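Local structure of glycoside hydrolase, GH17 family (Formosa sp. Hel1_33_131, 6FCG) at residues A[47-52]-A[112-117]; A[145-150]-A[186-191]; A[253-258]-A[319-324]; A[280-285]-A[337-342]; A[351-356]-A[395-400]. The protein hydrolyses, as a family 17 endo-laminarinase of a marine bacterium, the algal glucan laminarin, probably by cutting internal beta-1,3-glucosidic bonds. All coordinates share one frame; numbering follows the deposited sequence.

The five contacts are spread round a TIM-barrel enzyme. Contacts 1, 4 and 5 adjoin where the barrel closes: A51 O of contact 1 lies 3.0 Å from R337 NH2 of contact 4, a probable hydrogen bond, and I52 CG1 packs 3.8 Å from A352 N of contact 5. Contact 3 joins contact 4 through F254 CD2 and Y280 CD1, 3.6 Å apart. Contact 2 stands alone, about 9 Å from contact 1 between nearest atoms and, with centres 41 Å apart, across the chain's centre from contact 3. Contacts 2 and 4 pack on strands 161-168 and 301-305 respectively, at whose C-terminal ends the catalytic acids of clan GH-A enzymes such as family 17 lie, and probably do here.

Contact 1: residues A[47-52]-A[112-117]; sequences SKYLAI and NFEMYM
Y49 and the pair E114 and Y116 meet beside the first and third strands of the TIM barrel, 50-53 and 116-121, bridging the intervening strand 83-87 where these strands begin. The polar part centres on one oxygen. E114 OE2 comes to the rim of the Y49 ring, near its plane and 3.6 Å from CE2, while the carboxylate is turned 73° against that ring. The same oxygen takes the hydroxyl of its neighbour: Y116 OH donates at 2.8 Å to the anti lone pair of E114 OE2, and OE2 lies in the plane of the Y116 ring as well. It thus sits at the edges of two tyrosines, bonded to one of them. E114 reaches this spot with CG anti to its N (chi1 -164°) and an extended chain beyond. Its other oxygen, OE1, makes a weak, long ion pair with R84 of strand 83-87, so the carboxylate has a positive charge nearby that probably favours its ionised form. The apolar part is slighter: the two tyrosine rings approach obliquely, and I43 of helix 40-43 packs against both. R84 also touches Y49, and backbone bonds tie Y116 to R84 and L86, so the middle strand links the two sides. The rings come nearest through Y49 CE2 and Y116 CE2, 4.0 Å apart.

Contact 2: residues A[145-150]-A[186-191]; sequences SEIDRA and LKWVNH
With CG1 of I147 anti to its carbonyl carbon (chi1 -68°) and CG of H191 anti to its backbone N (chi1 174°), one branch of the isoleucine is set against W188 and the other against the imidazole. This joins two outer helices of the TIM barrel, 143-156 and 182-197, which flank strand 161-168 in the chain. CG1 leans obliquely on the indole, 3.7 Å from W188 CD2, and CD1 reaches back to W188 CB at 3.9 Å. The indole is itself fixed at its polar end, since W188 NE1 bonds to E139, whose carboxylate also pairs with K187; V166 of strand 161-168 packs against W188 from the barrel. An alanine in place of I147 would remove both branches and is likely to leave a gap between the helices, with the imidazole less restrained. Within its own helix H191 has W188 CZ3 over the centre of its ring. Across the contact it meets the isoleucine methyl, CG2 of I147 standing 3.7 Å from H191 CD2.

Contact 3: residues A[253-258]-A[319-324]; sequences IFWGVF and KGSKAT
The indole of W255 points edge-on at the loop 319-324, its five-membered ring leading. CG is anti to the backbone N (chi1 179°), a setting that brings NE1 to the carbonyl of S321. That bond, W255 NE1 to S321 O, is 2.8 Å long and nearly straight at 162°; the oxygen lies close to the ring plane, whereas the donor is tilted somewhat from the carbonyl plane. The six-membered ring follows along the loop: W255 CZ2 has K322 O near the ring plane at 4.0 Å, and meets A323 obliquely, 3.9 Å from W255 CZ2 to A323 CA. One buried indole N-H is thus satisfied by a backbone acceptor, while its carbon edge packs on the next two residues. A phenylalanine here would lack the N-H and would probably leave the S321 carbonyl without this donor and the A323 backbone less well packed. S321 OG turns elsewhere, to T248 OG1. That threonine, on helix 244-250, also touches W255 and A323, M274 of helix 266-294 packs on the indole, and P420 and P421 lie beside it, next to the small parallel pairing of strands 257-258 and 422-423.

Contact 4: residues A[280-285]-A[337-342]; sequences YAVSQS and REWTNE
W339 fills the space between helices 266-294 and 326-342 of the barrel's outer layer, and V282 and S285 are its main partners. The short axes of the two segments run 34° apart and no nearer than 11.6 Å, a separation spanned largely by the indole. V282 sits on the ring as a CH-pi contact: its CG2 stands 3.6 Å from the centroid of the five-membered ring of W339, only 10° off the normal. The second methyl, CG1, lies 3.8 Å from W339 NE1. On the other side of the ring is T340 CG2, from the same helix as W339. S285 approaches the benzo end at its edge instead, its CB 3.7 Å from W339 CH2. Inward, I303 of strand 301-305 touches both S285 and W339; outward, V282 also packs on P133 of a second subunit. With a methyl over a face and a serine CB at an edge, attraction here rests on dispersion and a weak CH-pi term, so it depends on close fit rather than on charge.

Contact 5: residues A[351-356]-A[395-400]; sequences EAFDEP and LTRGGN
R397 lays its guanidinium flat over one face of the F353 ring, a cation-pi stack that links a beta hairpin, turned by a type I' turn from R397 to N400, to the loop 351-356 of the TIM barrel. The planes are only 9° apart and the centres 4.0 Å; NH1 stands above the middle of the ring. The overlap is displaced, since CZ lies 27° off the normal through the ring centroid. Aliphatic contact extends it, R397 CD being 3.6 Å from F353 CE1. A bend at chi3 (144°) contributes to laying the head along the ring. Its N-H groups have other partners: NH1 forms a salt bridge with D74 of helix 68-80 and NE bonds to the carbonyl of V375, which together fix the rotation of the group while the phenylalanine supports its face. F353 in turn meets the ring of F373. Within the turn, positive phi at G398 and G399 suits two glycines, and its ends are tied by R397 N to N400 O at 2.9 Å and N400 N to R397 O at 3.0 Å.

Contact 1: residues A[47-52]-A[112-117]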
# COMPACT_ATOMS: atom_id res chain seq x y z
N SER A 47 25.43 23.08 -36.69
CA SER A 47 23.98 22.86 -36.78
C SER A 47 23.43 22.63 -38.19
O SER A 47 22.28 22.25 -38.33
CB SER A 47 23.24 24.00 -36.11
OG SER A 47 23.47 25.20 -36.80
N LYS A 48 24.26 22.80 -39.22
CA LYS A 48 23.90 22.32 -40.57
C LYS A 48 23.92 20.79 -40.69
O LYS A 48 23.40 20.27 -41.65
CB LYS A 48 24.81 22.93 -41.62
CG LYS A 48 24.58 24.42 -41.79
CD LYS A 48 25.66 25.07 -42.65
CE LYS A 48 25.79 26.55 -42.33
NZ LYS A 48 26.38 27.28 -43.48
N TYR A 49 24.58 20.11 -39.74
CA TYR A 49 24.64 18.63 -39.68
C TYR A 49 24.04 18.06 -38.37
O TYR A 49 24.77 17.56 -37.48
CB TYR A 49 26.10 18.16 -39.85
CG TYR A 49 26.81 18.69 -41.06
CD1 TYR A 49 27.49 19.91 -41.03
CD2 TYR A 49 26.81 17.96 -42.27
CE1 TYR A 49 28.15 20.38 -42.16
CE2 TYR A 49 27.47 18.43 -43.40
CZ TYR A 49 28.12 19.64 -43.33
OH TYR A 49 28.77 20.08 -44.45
N LEU A 50 22.71 18.14 -38.26
CA LEU A 50 21.99 17.64 -37.07
C LEU A 50 22.20 16.15 -36.91
O LEU A 50 22.18 15.41 -37.90
CB LEU A 50 20.49 17.90 -37.14
CG LEU A 50 20.02 19.36 -37.00
CD1 LEU A 50 18.51 19.44 -37.14
CD2 LEU A 50 20.47 20.01 -35.69
N ALA A 51 22.44 15.73 -35.67
CA ALA A 51 22.74 14.35 -35.32
C ALA A 51 21.54 13.67 -34.68
O ALA A 51 20.65 14.35 -34.15
CB ALA A 51 23.92 14.30 -34.37
N ILE A 52 21.55 12.34 -34.73
CA ILE A 52 20.53 11.50 -34.11
C ILE A 52 21.12 10.13 -33.77
O ILE A 52 21.97 9.63 -34.50
CB ILE A 52 19.30 11.35 -35.05
CG1 ILE A 52 18.06 10.89 -34.31
CG2 ILE A 52 19.55 10.39 -36.20
CD1 ILE A 52 16.83 11.72 -34.64
N ASN A 112 23.41 14.47 -54.49
CA ASN A 112 23.26 15.40 -53.33
C ASN A 112 22.90 14.77 -52.00
O ASN A 112 22.88 15.47 -50.99
CB ASN A 112 22.24 16.50 -53.63
CG ASN A 112 22.70 17.42 -54.73
OD1 ASN A 112 21.92 17.75 -55.60
ND2 ASN A 112 23.99 17.78 -54.75
N PHE A 113 22.60 13.48 -51.99
CA PHE A 113 22.33 12.79 -50.75
C PHE A 113 23.60 12.74 -49.92
O PHE A 113 24.66 12.41 -50.43
CB PHE A 113 21.78 11.37 -50.97
CG PHE A 113 21.22 10.75 -49.71
CD1 PHE A 113 19.90 10.99 -49.33
CD2 PHE A 113 22.03 9.97 -48.89
CE1 PHE A 113 19.40 10.44 -48.17
CE2 PHE A 113 21.53 9.42 -47.73
CZ PHE A 113 20.21 9.65 -47.36
N GLU A 114 23.45 13.02 -48.63
CA GLU A 114 24.56 13.20 -47.70
C GLU A 114 24.11 12.63 -46.34
O GLU A 114 23.08 13.05 -45.80
CB GLU A 114 24.86 14.69 -47.62
CG GLU A 114 26.19 15.09 -47.02
CD GLU A 114 26.34 16.61 -46.81
OE1 GLU A 114 25.32 17.37 -46.79
OE2 GLU A 114 27.51 17.07 -46.68
N MET A 115 24.78 11.59 -45.85
CA MET A 115 24.53 11.05 -44.52
C MET A 115 25.84 10.52 -44.00
O MET A 115 26.51 9.77 -44.71
CB MET A 115 23.48 9.92 -44.53
CG MET A 115 23.01 9.50 -43.13
SD MET A 115 22.05 10.76 -42.27
CE MET A 115 20.53 10.73 -43.22
N TYR A 116 26.20 10.90 -42.78
CA TYR A 116 27.43 10.43 -42.14
C TYR A 116 27.13 9.56 -40.95
O TYR A 116 26.00 9.53 -40.45
CB TYR A 116 28.24 11.62 -41.70
CG TYR A 116 28.55 12.51 -42.87
CD1 TYR A 116 29.50 12.14 -43.81
CD2 TYR A 116 27.87 13.70 -43.05
CE1 TYR A 116 29.77 12.95 -44.89
CE2 TYR A 116 28.15 14.53 -44.12
CZ TYR A 116 29.10 14.15 -45.03
OH TYR A 116 29.35 14.98 -46.11
N MET A 117 28.13 8.82 -40.51
CA MET A 117 27.96 7.84 -39.44
C MET A 117 29.03 7.88 -38.35
O MET A 117 30.22 7.96 -38.65
CB MET A 117 27.89 6.43 -40.00
CG MET A 117 27.49 5.39 -38.96
SD MET A 117 27.01 3.73 -39.58
CE MET A 117 25.93 4.16 -40.92

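Contact 2: residues A[145-150]-A[186-191]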
# COMPACT_ATOMS: atom_id res chain seq x y z
N SER A 145 37.87 -8.66 -32.19
CA SER A 145 37.26 -8.80 -33.50
C SER A 145 36.17 -7.73 -33.78
O SER A 145 35.97 -7.33 -34.94
CB SER A 145 36.71 -10.19 -33.71
OG SER A 145 35.68 -10.42 -32.79
N GLU A 146 35.49 -7.26 -32.73
CA GLU A 146 34.55 -6.15 -32.87
C GLU A 146 35.31 -4.89 -33.31
O GLU A 146 34.88 -4.17 -34.21
CB GLU A 146 33.79 -5.94 -31.57
CG GLU A 146 32.83 -4.74 -31.46
CD GLU A 146 31.42 -4.96 -32.01
OE1 GLU A 146 30.55 -4.03 -32.20
OE2 GLU A 146 31.18 -6.12 -32.26
N ILE A 147 36.44 -4.62 -32.69
CA ILE A 147 37.26 -3.49 -33.12
C ILE A 147 37.72 -3.71 -34.59
O ILE A 147 37.64 -2.77 -35.40
CB ILE A 147 38.46 -3.25 -32.17
CG1 ILE A 147 37.96 -2.74 -30.80
CG2 ILE A 147 39.47 -2.28 -32.78
CD1 ILE A 147 37.37 -1.35 -30.76
N ASP A 148 38.18 -4.92 -34.93
CA ASP A 148 38.58 -5.23 -36.31
C ASP A 148 37.45 -4.96 -37.30
O ASP A 148 37.68 -4.40 -38.36
CB ASP A 148 39.07 -6.69 -36.50
CG ASP A 148 40.39 -7.01 -35.75
OD1 ASP A 148 41.14 -6.08 -35.36
OD2 ASP A 148 40.63 -8.22 -35.51
N ARG A 149 36.24 -5.38 -36.97
CA ARG A 149 35.12 -5.18 -37.89
C ARG A 149 34.77 -3.68 -38.08
O ARG A 149 34.35 -3.27 -39.16
CB ARG A 149 33.90 -5.98 -37.46
CG ARG A 149 34.01 -7.47 -37.74
CD ARG A 149 32.74 -8.24 -37.36
NE ARG A 149 32.28 -8.03 -35.97
CZ ARG A 149 32.58 -8.77 -34.91
NH1 ARG A 149 33.39 -9.80 -35.00
NH2 ARG A 149 32.08 -8.45 -33.71
N ALA A 150 34.96 -2.90 -37.03
CA ALA A 150 34.70 -1.48 -37.05
C ALA A 150 35.69 -0.82 -37.99
O ALA A 150 35.34 0.04 -38.79
CB ALA A 150 34.84 -0.90 -35.65
N LEU A 186 40.78 2.68 -23.02
CA LEU A 186 42.06 3.28 -23.37
C LEU A 186 42.87 2.41 -24.31
O LEU A 186 43.41 2.87 -25.31
CB LEU A 186 42.87 3.54 -22.11
CG LEU A 186 44.30 4.12 -22.26
CD1 LEU A 186 44.27 5.51 -22.87
CD2 LEU A 186 44.99 4.15 -20.90
N LYS A 187 42.94 1.13 -23.99
CA LYS A 187 43.62 0.16 -24.83
C LYS A 187 43.17 0.24 -26.29
O LYS A 187 43.97 0.34 -27.21
CB LYS A 187 43.39 -1.24 -24.29
CG LYS A 187 44.15 -2.34 -25.00
CD LYS A 187 43.54 -3.70 -24.70
CE LYS A 187 44.15 -4.75 -25.59
NZ LYS A 187 43.48 -6.07 -25.36
N TRP A 188 41.86 0.17 -26.51
CA TRP A 188 41.32 0.15 -27.86
C TRP A 188 41.32 1.52 -28.52
O TRP A 188 41.50 1.63 -29.72
CB TRP A 188 39.93 -0.50 -27.88
CG TRP A 188 40.00 -1.94 -27.54
CD1 TRP A 188 39.47 -2.53 -26.44
CD2 TRP A 188 40.69 -2.95 -28.25
NE1 TRP A 188 39.77 -3.87 -26.44
CE2 TRP A 188 40.52 -4.15 -27.54
CE3 TRP A 188 41.45 -2.96 -29.43
CZ2 TRP A 188 41.05 -5.35 -27.97
CZ3 TRP A 188 41.99 -4.14 -29.87
CH2 TRP A 188 41.79 -5.34 -29.13
N VAL A 189 41.10 2.58 -27.76
CA VAL A 189 41.24 3.90 -28.34
C VAL A 189 42.68 4.02 -28.86
O VAL A 189 42.89 4.51 -29.95
CB VAL A 189 40.89 5.01 -27.33
CG1 VAL A 189 41.34 6.39 -27.81
CG2 VAL A 189 39.39 5.03 -27.09
N ASN A 190 43.65 3.62 -28.04
CA ASN A 190 45.06 3.76 -28.42
C ASN A 190 45.37 2.92 -29.64
O ASN A 190 46.13 3.35 -30.50
CB ASN A 190 46.00 3.40 -27.25
CG ASN A 190 46.21 4.57 -26.27
OD1 ASN A 190 45.99 5.75 -26.60
ND2 ASN A 190 46.66 4.26 -25.07
N HIS A 191 44.80 1.72 -29.71
CA HIS A 191 44.93 0.87 -30.87
C HIS A 191 44.49 1.58 -32.15
O HIS A 191 45.18 1.56 -33.17
CB HIS A 191 44.10 -0.39 -30.66
CG HIS A 191 44.04 -1.32 -31.84
ND1 HIS A 191 44.97 -2.31 -32.08
CD2 HIS A 191 43.11 -1.43 -32.82
CE1 HIS A 191 44.63 -2.98 -33.17
NE2 HIS A 191 43.51 -2.47 -33.64

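Contact 3: residues A[253-258]-A[319-324]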
# COMPACT_ATOMS: atom_id res chain seq x y z
N ILE A 253 15.01 15.58 -7.35
CA ILE A 253 15.00 16.86 -6.62
C ILE A 253 14.70 18.07 -7.53
O ILE A 253 14.13 19.05 -7.08
CB ILE A 253 16.27 17.07 -5.75
CG1 ILE A 253 16.37 16.11 -4.53
CG2 ILE A 253 16.33 18.49 -5.18
CD1 ILE A 253 16.00 14.63 -4.69
N PHE A 254 15.00 17.94 -8.82
CA PHE A 254 14.76 18.99 -9.85
C PHE A 254 13.36 18.94 -10.49
O PHE A 254 12.97 19.84 -11.22
CB PHE A 254 15.82 18.84 -10.97
CG PHE A 254 15.54 17.70 -11.92
CD1 PHE A 254 14.74 17.90 -13.05
CD2 PHE A 254 16.02 16.42 -11.66
CE1 PHE A 254 14.46 16.85 -13.91
CE2 PHE A 254 15.72 15.37 -12.52
CZ PHE A 254 14.94 15.59 -13.64
N TRP A 255 12.63 17.85 -10.25
CA TRP A 255 11.42 17.54 -11.02
C TRP A 255 10.16 17.75 -10.18
O TRP A 255 9.98 17.12 -9.14
CB TRP A 255 11.49 16.08 -11.47
CG TRP A 255 10.30 15.62 -12.24
CD1 TRP A 255 9.40 14.69 -11.84
CD2 TRP A 255 9.89 16.06 -13.52
NE1 TRP A 255 8.45 14.54 -12.78
CE2 TRP A 255 8.73 15.37 -13.83
CE3 TRP A 255 10.38 16.98 -14.42
CZ2 TRP A 255 8.04 15.56 -15.03
CZ3 TRP A 255 9.71 17.18 -15.61
CH2 TRP A 255 8.55 16.48 -15.90
N GLY A 256 9.31 18.66 -10.64
CA GLY A 256 8.03 18.87 -10.03
C GLY A 256 7.43 20.22 -10.34
O GLY A 256 7.93 20.97 -11.18
N VAL A 257 6.30 20.49 -9.69
CA VAL A 257 5.70 21.82 -9.62
C VAL A 257 5.93 22.24 -8.17
O VAL A 257 5.46 21.56 -7.25
CB VAL A 257 4.20 21.76 -9.96
CG1 VAL A 257 3.59 23.14 -9.90
CG2 VAL A 257 4.02 21.18 -11.35
N PHE A 258 6.66 23.34 -7.99
CA PHE A 258 7.17 23.77 -6.66
C PHE A 258 6.52 25.08 -6.22
O PHE A 258 6.39 26.02 -7.02
CB PHE A 258 8.70 23.94 -6.68
CG PHE A 258 9.48 22.66 -6.93
CD1 PHE A 258 9.91 21.86 -5.86
CD2 PHE A 258 9.83 22.27 -8.21
CE1 PHE A 258 10.64 20.70 -6.07
CE2 PHE A 258 10.54 21.12 -8.43
CZ PHE A 258 10.96 20.33 -7.36
N LYS A 319 1.98 5.88 -13.53
CA LYS A 319 2.17 5.13 -12.29
C LYS A 319 3.42 5.56 -11.53
O LYS A 319 3.80 4.91 -10.55
CB LYS A 319 2.24 3.62 -12.57
CG LYS A 319 1.10 3.03 -13.43
CD LYS A 319 0.51 1.78 -12.79
CE LYS A 319 1.19 0.49 -13.24
NZ LYS A 319 0.31 -0.67 -12.96
N GLY A 320 4.06 6.64 -11.96
CA GLY A 320 5.29 7.15 -11.33
C GLY A 320 5.42 8.65 -11.55
O GLY A 320 4.53 9.40 -11.18
N SER A 321 6.51 9.07 -12.18
CA SER A 321 6.92 10.49 -12.19
C SER A 321 6.17 11.42 -13.14
O SER A 321 6.42 12.60 -13.12
CB SER A 321 8.40 10.58 -12.51
OG SER A 321 8.65 10.37 -13.89
N LYS A 322 5.25 10.89 -13.94
CA LYS A 322 4.44 11.72 -14.89
C LYS A 322 5.30 12.43 -15.95
O LYS A 322 4.94 13.51 -16.42
CB LYS A 322 3.58 12.77 -14.15
CG LYS A 322 2.90 12.32 -12.88
CD LYS A 322 1.68 11.48 -13.13
CE LYS A 322 0.92 11.42 -11.81
NZ LYS A 322 0.09 10.22 -11.67
N ALA A 323 6.41 11.83 -16.32
CA ALA A 323 7.33 12.44 -17.28
C ALA A 323 6.96 12.14 -18.73
O ALA A 323 7.02 13.02 -19.58
CB ALA A 323 8.73 11.95 -17.00
N THR A 324 6.56 10.91 -19.01
CA THR A 324 6.44 10.44 -20.37
C THR A 324 5.11 10.75 -21.07
O THR A 324 4.07 10.32 -20.63
CB THR A 324 6.64 8.93 -20.42
OG1 THR A 324 5.71 8.29 -19.54
CG2 THR A 324 8.04 8.58 -20.01

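Contact 4: residues A[280-285]-A[337-342]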
# COMPACT_ATOMS: atom_id res chain seq x y z
N TYR A 280 19.19 20.73 -15.98
CA TYR A 280 19.82 19.61 -15.31
C TYR A 280 20.83 18.92 -16.22
O TYR A 280 21.92 18.59 -15.81
CB TYR A 280 18.73 18.65 -14.88
CG TYR A 280 19.15 17.51 -14.02
CD1 TYR A 280 19.29 17.67 -12.64
CD2 TYR A 280 19.38 16.27 -14.58
CE1 TYR A 280 19.67 16.61 -11.84
CE2 TYR A 280 19.76 15.19 -13.79
CZ TYR A 280 19.90 15.36 -12.42
OH TYR A 280 20.29 14.28 -11.65
N ALA A 281 20.42 18.67 -17.47
CA ALA A 281 21.31 18.07 -18.49
C ALA A 281 22.51 18.96 -18.78
O ALA A 281 23.63 18.47 -18.90
CB ALA A 281 20.54 17.78 -19.79
N VAL A 282 22.25 20.25 -18.87
CA VAL A 282 23.31 21.19 -19.13
C VAL A 282 24.35 21.11 -17.99
O VAL A 282 25.56 21.11 -18.24
CB VAL A 282 22.80 22.65 -19.30
CG1 VAL A 282 23.96 23.60 -19.55
CG2 VAL A 282 21.80 22.76 -20.44
N SER A 283 23.88 21.04 -16.75
CA SER A 283 24.77 20.95 -15.57
C SER A 283 25.65 19.72 -15.59
O SER A 283 26.83 19.81 -15.21
CB SER A 283 23.97 20.91 -14.26
OG SER A 283 23.67 22.22 -13.84
N GLN A 284 25.06 18.59 -15.99
CA GLN A 284 25.82 17.34 -16.08
C GLN A 284 26.89 17.40 -17.17
O GLN A 284 28.02 16.97 -16.95
CB GLN A 284 24.89 16.13 -16.28
CG GLN A 284 24.02 15.91 -15.06
CD GLN A 284 23.32 14.58 -15.03
OE1 GLN A 284 23.01 13.95 -16.06
NE2 GLN A 284 23.09 14.10 -13.81
N SER A 285 26.53 17.94 -18.33
CA SER A 285 27.52 18.16 -19.39
C SER A 285 28.64 19.11 -18.92
O SER A 285 29.82 18.81 -19.11
CB SER A 285 26.83 18.71 -20.65
OG SER A 285 27.78 19.01 -21.66
N ARG A 337 17.93 20.81 -28.60
CA ARG A 337 18.37 21.36 -29.87
C ARG A 337 18.85 22.80 -29.71
O ARG A 337 19.95 23.13 -30.18
CB ARG A 337 17.28 21.23 -30.94
CG ARG A 337 17.05 19.81 -31.46
CD ARG A 337 18.26 19.21 -32.16
NE ARG A 337 17.86 17.95 -32.80
CZ ARG A 337 18.67 16.94 -33.13
NH1 ARG A 337 18.14 15.89 -33.73
NH2 ARG A 337 19.99 16.95 -32.92
N GLU A 338 18.05 23.64 -29.06
CA GLU A 338 18.46 25.06 -28.82
C GLU A 338 19.76 25.17 -28.02
O GLU A 338 20.68 25.85 -28.44
CB GLU A 338 17.36 25.86 -28.11
CG GLU A 338 16.31 26.43 -29.05
CD GLU A 338 15.01 26.78 -28.34
OE1 GLU A 338 15.08 27.46 -27.28
OE2 GLU A 338 13.92 26.36 -28.82
N TRP A 339 19.85 24.43 -26.92
CA TRP A 339 21.07 24.42 -26.12
C TRP A 339 22.30 23.98 -26.92
O TRP A 339 23.32 24.64 -26.89
CB TRP A 339 20.92 23.55 -24.86
CG TRP A 339 22.22 23.16 -24.22
CD1 TRP A 339 23.25 23.98 -23.91
CD2 TRP A 339 22.62 21.85 -23.83
NE1 TRP A 339 24.28 23.26 -23.36
CE2 TRP A 339 23.92 21.95 -23.30
CE3 TRP A 339 22.01 20.60 -23.87
CZ2 TRP A 339 24.61 20.85 -22.81
CZ3 TRP A 339 22.69 19.50 -23.37
CH2 TRP A 339 23.98 19.64 -22.85
N THR A 340 22.20 22.85 -27.62
CA THR A 340 23.35 22.29 -28.30
C THR A 340 23.78 23.13 -29.47
O THR A 340 24.97 23.28 -29.70
CB THR A 340 23.13 20.80 -28.69
OG1 THR A 340 21.89 20.61 -29.39
CG2 THR A 340 23.16 19.95 -27.44
N ASN A 341 22.84 23.68 -30.21
CA ASN A 341 23.20 24.49 -31.36
C ASN A 341 23.84 25.84 -30.91
O ASN A 341 24.78 26.30 -31.54
CB ASN A 341 22.09 24.53 -32.43
CG ASN A 341 21.64 25.94 -32.76
OD1 ASN A 341 21.98 26.42 -33.81
ND2 ASN A 341 20.96 26.65 -31.83
N GLU A 342 23.39 26.43 -29.79
CA GLU A 342 24.03 27.65 -29.18
C GLU A 342 25.40 27.36 -28.55
O GLU A 342 26.25 28.22 -28.54
CB GLU A 342 23.12 28.34 -28.12

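Contact 5: residues A[351-356]-A[395-400]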
# COMPACT_ATOMS: atom_id res chain seq x y z
N GLU A 351 15.52 8.87 -29.75
CA GLU A 351 16.10 8.23 -30.95
C GLU A 351 15.21 8.54 -32.17
O GLU A 351 14.16 9.17 -32.03
CB GLU A 351 16.37 6.72 -30.75
CG GLU A 351 15.17 5.79 -30.84
CD GLU A 351 15.44 4.31 -30.74
OE1 GLU A 351 16.11 3.70 -31.60
OE2 GLU A 351 14.87 3.76 -29.79
N ALA A 352 15.61 8.11 -33.35
CA ALA A 352 14.81 8.38 -34.55
C ALA A 352 13.45 7.70 -34.51
O ALA A 352 12.42 8.38 -34.58
CB ALA A 352 15.56 7.99 -35.81
N PHE A 353 13.46 6.38 -34.37
CA PHE A 353 12.24 5.54 -34.40
C PHE A 353 12.11 4.69 -33.13
O PHE A 353 13.07 4.16 -32.63
CB PHE A 353 12.25 4.60 -35.61
CG PHE A 353 12.31 5.30 -36.95
CD1 PHE A 353 11.15 5.66 -37.61
CD2 PHE A 353 13.53 5.62 -37.53
CE1 PHE A 353 11.19 6.33 -38.81
CE2 PHE A 353 13.57 6.29 -38.76
CZ PHE A 353 12.41 6.65 -39.39
N ASP A 354 10.90 4.53 -32.64
CA ASP A 354 10.60 3.55 -31.59
C ASP A 354 11.15 2.20 -32.02
O ASP A 354 11.01 1.79 -33.17
CB ASP A 354 9.09 3.39 -31.35
CG ASP A 354 8.47 4.56 -30.64
OD1 ASP A 354 9.20 5.42 -30.11
OD2 ASP A 354 7.23 4.65 -30.64
N GLU A 355 11.76 1.52 -31.06
CA GLU A 355 12.37 0.23 -31.28
C GLU A 355 11.80 -0.74 -30.24
O GLU A 355 12.24 -0.76 -29.10
CB GLU A 355 13.88 0.35 -31.17
CG GLU A 355 14.51 1.07 -32.37
CD GLU A 355 15.97 0.71 -32.59
OE1 GLU A 355 16.88 1.38 -32.01
OE2 GLU A 355 16.22 -0.29 -33.27
N PRO A 356 10.81 -1.54 -30.66
CA PRO A 356 10.13 -2.40 -29.69
C PRO A 356 10.86 -3.67 -29.22
O PRO A 356 10.30 -4.41 -28.42
CB PRO A 356 8.82 -2.75 -30.40
CG PRO A 356 9.13 -2.66 -31.84
CD PRO A 356 10.40 -1.86 -32.04
N LEU A 395 7.02 9.93 -49.02
CA LEU A 395 7.85 8.99 -48.28
C LEU A 395 6.99 8.04 -47.51
O LEU A 395 5.88 8.36 -47.09
CB LEU A 395 8.79 9.74 -47.34
CG LEU A 395 9.92 10.55 -48.03
CD1 LEU A 395 10.76 11.16 -46.91
CD2 LEU A 395 10.79 9.83 -49.05
N THR A 396 7.56 6.88 -47.25
CA THR A 396 6.84 5.73 -46.76
C THR A 396 7.72 5.00 -45.72
O THR A 396 8.93 5.01 -45.85
CB THR A 396 6.48 4.87 -48.01
OG1 THR A 396 5.08 4.85 -48.19
CG2 THR A 396 7.04 3.39 -48.00
N ARG A 397 7.10 4.40 -44.70
CA ARG A 397 7.77 3.36 -43.90
C ARG A 397 6.90 2.11 -43.86
O ARG A 397 5.79 2.15 -43.36
CB ARG A 397 8.11 3.85 -42.47
CG ARG A 397 9.19 3.04 -41.75
CD ARG A 397 9.50 3.62 -40.39
NE ARG A 397 9.83 2.77 -39.25
CZ ARG A 397 11.01 2.33 -38.85
NH1 ARG A 397 12.09 2.51 -39.55
NH2 ARG A 397 11.10 1.66 -37.72
N GLY A 398 7.41 1.02 -44.42
CA GLY A 398 6.72 -0.29 -44.45
C GLY A 398 5.39 -0.27 -45.18
O GLY A 398 4.46 -0.95 -44.76
N GLY A 399 5.26 0.56 -46.21
CA GLY A 399 3.98 0.84 -46.83
C GLY A 399 3.14 2.01 -46.30
O GLY A 399 2.27 2.50 -47.01
N ASN A 400 3.40 2.51 -45.10
CA ASN A 400 2.59 3.61 -44.53
C ASN A 400 3.11 5.00 -44.85
O ASN A 400 4.32 5.23 -44.76
CB ASN A 400 2.49 3.46 -43.02
CG ASN A 400 2.04 2.09 -42.62
OD1 ASN A 400 1.19 1.50 -43.26
ND2 ASN A 400 2.61 1.55 -41.56